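Local coordinates for protein aminopeptidase (Aneurinibacillus sp. AM-1, PDB 5IB9) that probably removes amino acids from the N-terminal ends of peptides, as a zinc-dependent metalloexopeptidase of family M28 that also carries a protease-associated domain, at residues I277-Y282 with R345-S350; L97-L102 with I143-T148. All coordinates share one frame; numbering follows the deposited sequence.

Interaction 1 of 2, residues I277-Y282 with R345-S350; sequences IGSKKY and RSDHES. With BES (2-(3-amino-2-hydroxy-4-phenyl-butyrylamino)-4-methyl-pentanoic acid), chain H.
S279 presents its hydroxyl to D347 and S350, a small polar joint between helix 277-283 and the turn leading into the helix that contains S350. At the pocket end of 345-350, R345 grips the bound inhibitor BES: NE donates to carboxylate oxygen O4 at 2.8 Å and NH2 to the same oxygen at 2.9 Å, while phenyl atom C8 of BES lies over one guanidinium face, offset toward its rim. The backbone carbonyl joins in, R345 O accepting from BES N1 at 3.0 Å. With an alanine here, the inhibitor would probably lose the two N-H bonds that R345 gives O4, and its phenyl ring the flat group lying against it. S346 is a second-shell residue, its OG bonded to the zinc ligand D301. Next, D347, which also borders the zinc-site residues E272 and H228, turns its carboxylate back to the helix, CG beside the backbone N (chi1 -62°); OD1 accepts from S279 OG at 2.6 Å, on the anti side and 20° out of the carboxylate plane. The same OD1 accepts from a water at 2.7 Å, and the water itself accepts from S279 N, so two donors hold one oxygen. S350 closes the joint, its OG 2.7 Å from S279 OG, with K280 CG alongside. The S279 hydroxyl, wedged between its own N and carbonyl carbon (chi1 56°), thus faces both partners. Helix 277-283 rests on strand 263-269, where F269 touches both S279 and D347, and on strand 55-66; H348 leans on strand 358-364.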
ATOM      1  N   ILE A 277       8.204  -5.697  -2.895  1.00 10.47           N
ATOM      2  CA  ILE A 277       7.493  -4.778  -1.989  1.00 11.57           C
ATOM      3  C   ILE A 277       8.073  -3.388  -2.078  1.00 10.67           C
ATOM      4  O   ILE A 277       7.321  -2.383  -2.170  1.00 10.57           O
ATOM      5  CB  ILE A 277       7.417  -5.332  -0.571  1.00 12.70           C
ATOM      6  CG1 ILE A 277       6.725  -6.716  -0.741  1.00 15.94           C
ATOM      7  CG2 ILE A 277       6.435  -4.385   0.212  1.00 13.38           C
ATOM      8  CD1 ILE A 277       6.566  -7.392   0.614  1.00 18.39           C
ATOM      9  N   GLY A 278       9.365  -3.295  -2.011  1.00  9.89           N
ATOM     10  CA  GLY A 278       9.938  -1.903  -1.970  1.00  8.88           C
ATOM     11  C   GLY A 278       9.740  -1.191  -3.244  1.00 10.28           C
ATOM     12  O   GLY A 278       9.354   0.019  -3.175  1.00 10.15           O
ATOM     13  N   SER A 279       9.897  -1.783  -4.438  1.00  9.58           N
ATOM     14  CA  SER A 279       9.577  -1.002  -5.624  1.00 10.39           C
ATOM     15  C   SER A 279       8.128  -0.688  -5.823  1.00 10.54           C
ATOM     16  O   SER A 279       7.782   0.356  -6.358  1.00  9.98           O
ATOM     17  CB  SER A 279      10.142  -1.651  -6.869  1.00 12.45           C
ATOM     18  OG  SER A 279       9.674  -3.006  -7.017  1.00 11.21           O
ATOM     19  N   LYS A 280       7.231  -1.568  -5.365  1.00 10.70           N
ATOM     20  CA  LYS A 280       5.783  -1.215  -5.384  1.00 10.13           C
ATOM     21  C   LYS A 280       5.572  -0.001  -4.474  1.00 10.00           C
ATOM     22  O   LYS A 280       4.781   0.901  -4.867  1.00 10.18           O
ATOM     23  CB  LYS A 280       4.982  -2.396  -4.786  1.00 11.13           C
ATOM     24  CG  LYS A 280       4.784  -3.490  -5.858  1.00 13.47           C
ATOM     25  CD  LYS A 280       4.098  -4.731  -5.176  1.00 17.62           C
ATOM     26  CE  LYS A 280       3.987  -5.867  -6.232  1.00 21.52           C
ATOM     27  NZ  LYS A 280       3.422  -7.134  -5.581  1.00 33.08           N
ATOM     28  N   LYS A 281       6.203   0.049  -3.296  1.00 10.24           N
ATOM     29  CA  LYS A 281       6.032   1.207  -2.403  1.00 10.74           C
ATOM     30  C   LYS A 281       6.674   2.394  -3.024  1.00  9.27           C
ATOM     31  O   LYS A 281       6.134   3.488  -2.844  1.00  7.55           O
ATOM     32  CB  LYS A 281       6.596   0.936  -0.997  1.00 11.12           C
ATOM     33  CG  LYS A 281       5.887  -0.200  -0.264  1.00 13.13           C
ATOM     34  CD  LYS A 281       4.538   0.233   0.336  1.00 21.89           C
ATOM     35  CE  LYS A 281       4.005  -1.034   1.102  1.00 26.75           C
ATOM     36  NZ  LYS A 281       2.588  -0.801   1.511  1.00 35.82           N
ATOM     37  N   TYR A 282       7.779   2.294  -3.733  1.00  8.96           N
ATOM     38  CA  TYR A 282       8.352   3.514  -4.324  1.00 10.19           C
ATOM     39  C   TYR A 282       7.483   4.022  -5.515  1.00  9.65           C
ATOM     40  O   TYR A 282       7.185   5.195  -5.618  1.00 10.43           O
ATOM     41  CB  TYR A 282       9.790   3.273  -4.779  1.00 10.32           C
ATOM     42  CG  TYR A 282      10.351   4.559  -5.380  1.00  9.42           C
ATOM     43  CD1 TYR A 282      10.788   5.612  -4.527  1.00  9.74           C
ATOM     44  CD2 TYR A 282      10.399   4.741  -6.750  1.00 10.60           C
ATOM     45  CE1 TYR A 282      11.150   6.803  -5.060  1.00 12.29           C
ATOM     46  CE2 TYR A 282      10.741   5.922  -7.314  1.00 11.15           C
ATOM     47  CZ  TYR A 282      11.145   6.912  -6.424  1.00  9.94           C
ATOM     48  OH  TYR A 282      11.528   8.184  -6.959  1.00 12.60           O
ATOM     49  N   ARG A 345       9.700 -10.746 -12.637  1.00 16.57           N
ATOM     50  CA  ARG A 345      10.425 -11.314 -11.498  1.00 18.28           C
ATOM     51  C   ARG A 345      11.456 -10.358 -10.898  1.00 15.95           C
ATOM     52  O   ARG A 345      12.430 -10.816 -10.236  1.00 18.99           O
ATOM     53  CB  ARG A 345      11.161 -12.661 -11.813  1.00 19.84           C
ATOM     54  CG  ARG A 345      10.245 -13.765 -12.379  1.00 24.91           C
ATOM     55  CD  ARG A 345      11.100 -14.963 -12.992  1.00 30.46           C
ATOM     56  NE  ARG A 345      11.942 -15.617 -11.991  1.00 30.57           N
ATOM     57  CZ  ARG A 345      12.760 -16.637 -12.234  1.00 38.99           C
ATOM     58  NH1 ARG A 345      12.823 -17.170 -13.454  1.00 39.81           N
ATOM     59  NH2 ARG A 345      13.500 -17.142 -11.253  1.00 37.35           N
ATOM     60  N   SER A 346      11.342  -9.046 -11.221  1.00 13.70           N
ATOM     61  CA  SER A 346      12.305  -8.049 -10.570  1.00 11.96           C
ATOM     62  C   SER A 346      11.574  -6.709 -10.606  1.00 10.85           C
ATOM     63  O   SER A 346      10.462  -6.604 -11.059  1.00 11.53           O
ATOM     64  CB  SER A 346      13.669  -8.031 -11.262  1.00 13.07           C
ATOM     65  OG  SER A 346      14.621  -7.392 -10.421  1.00 11.77           O
ATOM     66  N   ASP A 347      12.226  -5.709 -10.047  1.00 11.24           N
ATOM     67  CA  ASP A 347      11.575  -4.406  -9.767  1.00 10.93           C
ATOM     68  C   ASP A 347      11.140  -3.622 -11.007  1.00 10.55           C
ATOM     69  O   ASP A 347      10.261  -2.761 -10.841  1.00 10.48           O
ATOM     70  CB  ASP A 347      12.512  -3.537  -8.909  1.00 10.56           C
ATOM     71  CG  ASP A 347      12.806  -4.197  -7.550  1.00 11.89           C
ATOM     72  OD1 ASP A 347      11.841  -4.460  -6.801  1.00 10.82           O
ATOM     73  OD2 ASP A 347      14.020  -4.491  -7.319  1.00 11.22           O
ATOM     74  N   HIS A 348      11.592  -4.001 -12.205  1.00 10.53           N
ATOM     75  CA  HIS A 348      11.064  -3.326 -13.410  1.00  9.73           C
ATOM     76  C   HIS A 348       9.566  -3.543 -13.537  1.00 11.10           C
ATOM     77  O   HIS A 348       8.883  -2.691 -14.111  1.00 12.20           O
ATOM     78  CB  HIS A 348      11.795  -3.739 -14.671  1.00 11.07           C
ATOM     79  CG  HIS A 348      11.733  -5.216 -14.931  1.00 11.70           C
ATOM     80  ND1 HIS A 348      12.121  -6.186 -14.007  1.00 12.44           N
ATOM     81  CD2 HIS A 348      11.365  -5.852 -16.061  1.00 13.34           C
ATOM     82  CE1 HIS A 348      11.923  -7.390 -14.579  1.00 14.48           C
ATOM     83  NE2 HIS A 348      11.497  -7.200 -15.833  1.00 11.14           N
ATOM     84  N   GLU A 349       9.034  -4.646 -13.005  1.00 11.73           N
ATOM     85  CA  GLU A 349       7.569  -4.899 -13.058  1.00 13.18           C
ATOM     86  C   GLU A 349       6.771  -3.830 -12.351  1.00 13.36           C
ATOM     87  O   GLU A 349       5.616  -3.586 -12.710  1.00 11.92           O
ATOM     88  CB  GLU A 349       7.321  -6.221 -12.395  1.00 15.99           C
ATOM     89  CG  GLU A 349       5.903  -6.804 -12.700  1.00 21.02           C
ATOM     90  CD  GLU A 349       5.864  -8.283 -12.286  1.00 30.04           C
ATOM     91  OE1 GLU A 349       6.713  -9.128 -12.705  1.00 38.14           O
ATOM     92  OE2 GLU A 349       4.999  -8.598 -11.512  1.00 29.62           O
ATOM     93  N   SER A 350       7.366  -3.177 -11.359  1.00 11.82           N
ATOM     94  CA  SER A 350       6.633  -2.107 -10.648  1.00 11.06           C
ATOM     95  C   SER A 350       6.440  -0.831 -11.408  1.00 11.44           C
ATOM     96  O   SER A 350       5.494  -0.078 -11.151  1.00 13.44           O
ATOM     97  CB  SER A 350       7.375  -1.885  -9.316  1.00 10.42           C
ATOM     98  OG  SER A 350       7.406  -3.128  -8.565  1.00 13.34           O
TER
HETATM   99  N2  BES H1007      16.827 -11.818  -9.667  1.00 29.66           N
HETATM  100  C1  BES H1007      15.610 -12.569  -9.359  1.00 27.97           C
HETATM  101  C6  BES H1007      14.773 -12.663 -10.633  1.00 33.25           C
HETATM  102  C7  BES H1007      15.279 -13.545 -11.771  1.00 35.98           C
HETATM  103  C8  BES H1007      15.918 -14.791 -11.555  1.00 34.28           C
HETATM  104  C12 BES H1007      15.056 -13.098 -13.092  1.00 37.64           C
HETATM  105  C9  BES H1007      16.323 -15.567 -12.662  1.00 36.77           C
HETATM  106  C11 BES H1007      15.470 -13.879 -14.208  1.00 37.15           C
HETATM  107  C10 BES H1007      16.109 -15.108 -13.977  1.00 38.14           C
HETATM  108  C2  BES H1007      14.837 -11.875  -8.232  1.00 30.12           C
HETATM  109  O2  BES H1007      15.885 -11.607  -7.302  1.00 16.18           O
HETATM  110  C3  BES H1007      13.908 -12.907  -7.690  1.00 31.36           C
HETATM  111  O3  BES H1007      14.400 -13.883  -7.134  1.00 33.29           O
HETATM  112  N1  BES H1007      12.650 -12.753  -7.919  1.00 31.73           N
HETATM  113  C4  BES H1007      11.711 -13.788  -7.476  1.00 32.45           C
HETATM  114  C13 BES H1007      10.361 -13.247  -7.914  1.00 32.18           C
HETATM  115  C14 BES H1007       9.955 -11.934  -7.235  1.00 36.21           C
HETATM  116  C15 BES H1007       8.538 -11.678  -7.733  1.00 33.67           C
HETATM  117  C16 BES H1007      10.055 -11.938  -5.709  1.00 31.23           C
HETATM  118  C5  BES H1007      11.858 -15.105  -8.228  1.00 38.43           C
HETATM  119  O1  BES H1007      11.351 -16.151  -7.727  1.00 42.14           O
HETATM  120  O4  BES H1007      12.446 -15.183  -9.322  1.00 34.51           O
HETATM  121  O   HOH W   1      11.253  -4.347  -4.163  1.00 10.56           O

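Interaction 2 of 2, residues L97-L102 with I143-T148; sequences LVYVGL and IIYNNT
The side chains of Y99 and Y145 cross at about a right angle, and together with L97 and I143 they join two strands whose backbones stay well apart. The tyrosine pair is the tight part: Y145 OH approaches Y99 CE1 at 3.3 Å, coming obliquely to the Y99 ring, whereas CE1 itself sits at the edge of the Y145 ring, near its plane. Carbon meets carbon at a slightly longer range, Y99 CE1 lying 4.2 Å from Y145 CE2. The Y145 ring is brought there by a first torsion that sets CG between the backbone N and the carbonyl carbon (chi1 64°), while that of Y99 is swung opposite its own N (chi1 173°). The chain also turns back on the Y99 ring at G101, whose N lies 3.4 Å above the ring centre and packs closely on that face. Elsewhere the contact is thin. The buried L97 and I143 touch through a single pair of methyls, CD1 to CD1 at 3.8 Å, although their CA atoms are 9.0 Å apart; Y99 remains partly exposed, residues 100-102 add almost nothing, and after Y145 the other chain leaves the contact. The wide spacing has a plain cause: strand 117-121 runs between the two, paired parallel with each, so these are next-nearest strands of the PA domain reaching past a middle one. Helix 171-182 packs on the same side chains, L181 against L97, R182 against Y99 and A178 against Y145, while strand 165-169 flanks I143.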
ATOM      1  N   LEU A  97      -7.639 -37.719   2.462  1.00 21.34           N
ATOM      2  CA  LEU A  97      -6.979 -37.008   1.325  1.00 20.16           C
ATOM      3  C   LEU A  97      -7.798 -37.088   0.075  1.00 20.29           C
ATOM      4  O   LEU A  97      -8.178 -38.181  -0.352  1.00 21.45           O
ATOM      5  CB  LEU A  97      -5.564 -37.605   1.169  1.00 19.67           C
ATOM      6  CG  LEU A  97      -4.700 -36.914   0.116  1.00 19.78           C
ATOM      7  CD1 LEU A  97      -4.255 -35.553   0.720  1.00 23.46           C
ATOM      8  CD2 LEU A  97      -3.478 -37.823  -0.237  1.00 24.20           C
ATOM      9  N   VAL A  98      -8.059 -35.937  -0.559  1.00 18.68           N
ATOM     10  CA  VAL A  98      -8.955 -35.842  -1.709  1.00 20.28           C
ATOM     11  C   VAL A  98      -8.213 -35.126  -2.809  1.00 22.57           C
ATOM     12  O   VAL A  98      -7.770 -33.955  -2.616  1.00 21.30           O
ATOM     13  CB  VAL A  98     -10.296 -35.049  -1.424  1.00 20.69           C
ATOM     14  CG1 VAL A  98     -11.200 -35.085  -2.639  1.00 22.81           C
ATOM     15  CG2 VAL A  98     -10.994 -35.630  -0.207  1.00 25.74           C
ATOM     16  N   TYR A  99      -8.100 -35.813  -3.937  1.00 22.06           N
ATOM     17  CA  TYR A  99      -7.483 -35.226  -5.144  1.00 26.11           C
ATOM     18  C   TYR A  99      -8.421 -34.269  -5.830  1.00 28.17           C
ATOM     19  O   TYR A  99      -9.553 -34.623  -6.199  1.00 27.31           O
ATOM     20  CB  TYR A  99      -7.056 -36.331  -6.099  1.00 26.74           C
ATOM     21  CG  TYR A  99      -6.563 -35.877  -7.448  1.00 29.65           C
ATOM     22  CD1 TYR A  99      -5.423 -35.050  -7.558  1.00 32.63           C
ATOM     23  CD2 TYR A  99      -7.245 -36.239  -8.602  1.00 35.03           C
ATOM     24  CE1 TYR A  99      -4.944 -34.624  -8.804  1.00 34.76           C
ATOM     25  CE2 TYR A  99      -6.783 -35.839  -9.860  1.00 38.38           C
ATOM     26  CZ  TYR A  99      -5.626 -35.034  -9.950  1.00 40.03           C
ATOM     27  OH  TYR A  99      -5.195 -34.651 -11.193  1.00 44.18           O
ATOM     28  N   VAL A 100      -7.960 -33.022  -6.012  1.00 29.70           N
ATOM     29  CA  VAL A 100      -8.822 -32.032  -6.665  1.00 30.90           C
ATOM     30  C   VAL A 100      -8.156 -31.398  -7.874  1.00 33.44           C
ATOM     31  O   VAL A 100      -8.383 -30.215  -8.145  1.00 33.46           O
ATOM     32  CB  VAL A 100      -9.332 -30.933  -5.723  1.00 30.88           C
ATOM     33  CG1 VAL A 100     -10.249 -31.525  -4.633  1.00 28.80           C
ATOM     34  CG2 VAL A 100      -8.155 -30.174  -5.124  1.00 28.09           C
ATOM     35  N   GLY A 101      -7.333 -32.170  -8.583  1.00 34.28           N
ATOM     36  CA  GLY A 101      -6.826 -31.688  -9.875  1.00 37.47           C
ATOM     37  C   GLY A 101      -5.882 -30.530  -9.660  1.00 38.81           C
ATOM     38  O   GLY A 101      -5.019 -30.608  -8.799  1.00 39.63           O
ATOM     39  N   LEU A 102      -5.997 -29.495 -10.495  1.00 40.40           N
ATOM     40  CA  LEU A 102      -5.142 -28.276 -10.374  1.00 42.30           C
ATOM     41  C   LEU A 102      -5.671 -27.280  -9.326  1.00 43.16           C
ATOM     42  O   LEU A 102      -5.023 -26.266  -9.044  1.00 43.25           O
ATOM     43  CB  LEU A 102      -4.982 -27.554 -11.732  1.00 42.65           C
ATOM     44  CG  LEU A 102      -4.126 -28.006 -12.917  1.00 43.77           C
ATOM     45  CD1 LEU A 102      -2.871 -28.851 -12.571  1.00 44.44           C
ATOM     46  CD2 LEU A 102      -5.014 -28.641 -14.038  1.00 47.07           C
ATOM     47  N   ILE A 143      -2.025 -30.232   0.320  1.00 21.76           N
ATOM     48  CA  ILE A 143      -0.734 -30.756  -0.125  1.00 23.11           C
ATOM     49  C   ILE A 143      -0.622 -30.500  -1.616  1.00 25.13           C
ATOM     50  O   ILE A 143      -1.474 -30.899  -2.439  1.00 24.05           O
ATOM     51  CB  ILE A 143      -0.583 -32.257   0.151  1.00 22.61           C
ATOM     52  CG1 ILE A 143      -0.580 -32.547   1.639  1.00 23.44           C
ATOM     53  CG2 ILE A 143       0.681 -32.830  -0.560  1.00 23.27           C
ATOM     54  CD1 ILE A 143      -0.939 -34.041   1.954  1.00 20.76           C
ATOM     55  N   ILE A 144       0.404 -29.717  -2.012  1.00 26.06           N
ATOM     56  CA  ILE A 144       0.578 -29.405  -3.391  1.00 27.33           C
ATOM     57  C   ILE A 144       1.767 -30.235  -3.904  1.00 29.18           C
ATOM     58  O   ILE A 144       2.803 -30.376  -3.217  1.00 31.46           O
ATOM     59  CB  ILE A 144       0.804 -27.863  -3.625  1.00 27.08           C
ATOM     60  CG1 ILE A 144      -0.393 -27.064  -3.108  1.00 29.43           C
ATOM     61  CG2 ILE A 144       0.956 -27.658  -5.114  1.00 25.45           C
ATOM     62  CD1 ILE A 144      -0.200 -25.597  -3.143  1.00 29.29           C
ATOM     63  N   TYR A 145       1.598 -30.873  -5.054  1.00 31.72           N
ATOM     64  CA  TYR A 145       2.697 -31.678  -5.572  1.00 33.02           C
ATOM     65  C   TYR A 145       3.290 -31.126  -6.876  1.00 34.22           C
ATOM     66  O   TYR A 145       2.587 -30.514  -7.735  1.00 33.67           O
ATOM     67  CB  TYR A 145       2.335 -33.165  -5.708  1.00 32.66           C
ATOM     68  CG  TYR A 145       1.254 -33.527  -6.695  1.00 34.09           C
ATOM     69  CD1 TYR A 145       1.579 -34.033  -7.948  1.00 33.85           C
ATOM     70  CD2 TYR A 145      -0.114 -33.499  -6.332  1.00 35.80           C
ATOM     71  CE1 TYR A 145       0.586 -34.439  -8.852  1.00 35.18           C
ATOM     72  CE2 TYR A 145      -1.137 -33.891  -7.235  1.00 32.12           C
ATOM     73  CZ  TYR A 145      -0.768 -34.397  -8.488  1.00 36.87           C
ATOM     74  OH  TYR A 145      -1.723 -34.785  -9.425  1.00 36.12           O
ATOM     75  N   ASN A 146       4.594 -31.350  -7.002  1.00 38.74           N
ATOM     76  CA  ASN A 146       5.396 -30.697  -8.065  1.00 42.86           C
ATOM     77  C   ASN A 146       5.027 -31.106  -9.493  1.00 46.14           C
ATOM     78  O   ASN A 146       4.455 -32.200  -9.747  1.00 46.43           O
ATOM     79  CB  ASN A 146       6.904 -30.835  -7.796  1.00 42.30           C
ATOM     80  CG  ASN A 146       7.698 -29.613  -8.256  1.00 42.84           C
ATOM     81  OD1 ASN A 146       7.179 -28.732  -8.972  1.00 41.41           O
ATOM     82  ND2 ASN A 146       8.965 -29.578  -7.867  1.00 45.08           N
ATOM     83  N   ASN A 147       5.363 -30.176 -10.388  1.00 49.36           N
ATOM     84  CA  ASN A 147       5.082 -30.164 -11.811  1.00 52.22           C
ATOM     85  C   ASN A 147       6.258 -30.691 -12.582  1.00 53.63           C
ATOM     86  O   ASN A 147       6.183 -30.826 -13.801  1.00 54.31           O
ATOM     87  CB  ASN A 147       4.959 -28.708 -12.260  1.00 52.18           C
ATOM     88  CG  ASN A 147       3.726 -28.463 -13.059  1.00 54.64           C
ATOM     89  OD1 ASN A 147       3.336 -27.319 -13.274  1.00 56.21           O
ATOM     90  ND2 ASN A 147       3.054 -29.543 -13.471  1.00 58.82           N
ATOM     91  N   THR A 148       7.341 -30.975 -11.863  1.00 55.33           N
ATOM     92  CA  THR A 148       8.665 -30.997 -12.444  1.00 57.00           C
ATOM     93  C   THR A 148       9.610 -31.606 -11.406  1.00 57.97           C
ATOM     94  O   THR A 148       9.168 -32.013 -10.305  1.00 57.33           O
ATOM     95  CB  THR A 148       9.101 -29.535 -12.861  1.00 57.66           C
ATOM     96  OG1 THR A 148       9.801 -29.549 -14.115  1.00 58.08           O
ATOM     97  CG2 THR A 148       9.941 -28.822 -11.755  1.00 57.06           C
TER

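How the interactions relate
Interaction 2 comes first along the chain and closes before interaction 1 opens. Interaction 2 lies within the PA range and interaction 1 within the M28 range; their centres are 31 Å apart and their nearest atoms about 12 Å, without touching. What ties them is strand 187-210, long and interrupted by a bulge or short loop: it pairs antiparallel with strand 91-99, which carries L97-Y99, and with strand 263-269, on which helix 277-283 rests. The pair sets plain packing inside the PA domain beside a contact of the M28 domain that lies next to the inhibitor pocket, to which R345 contributes, with the D347 side chain about 7 Å from a bound zinc ion.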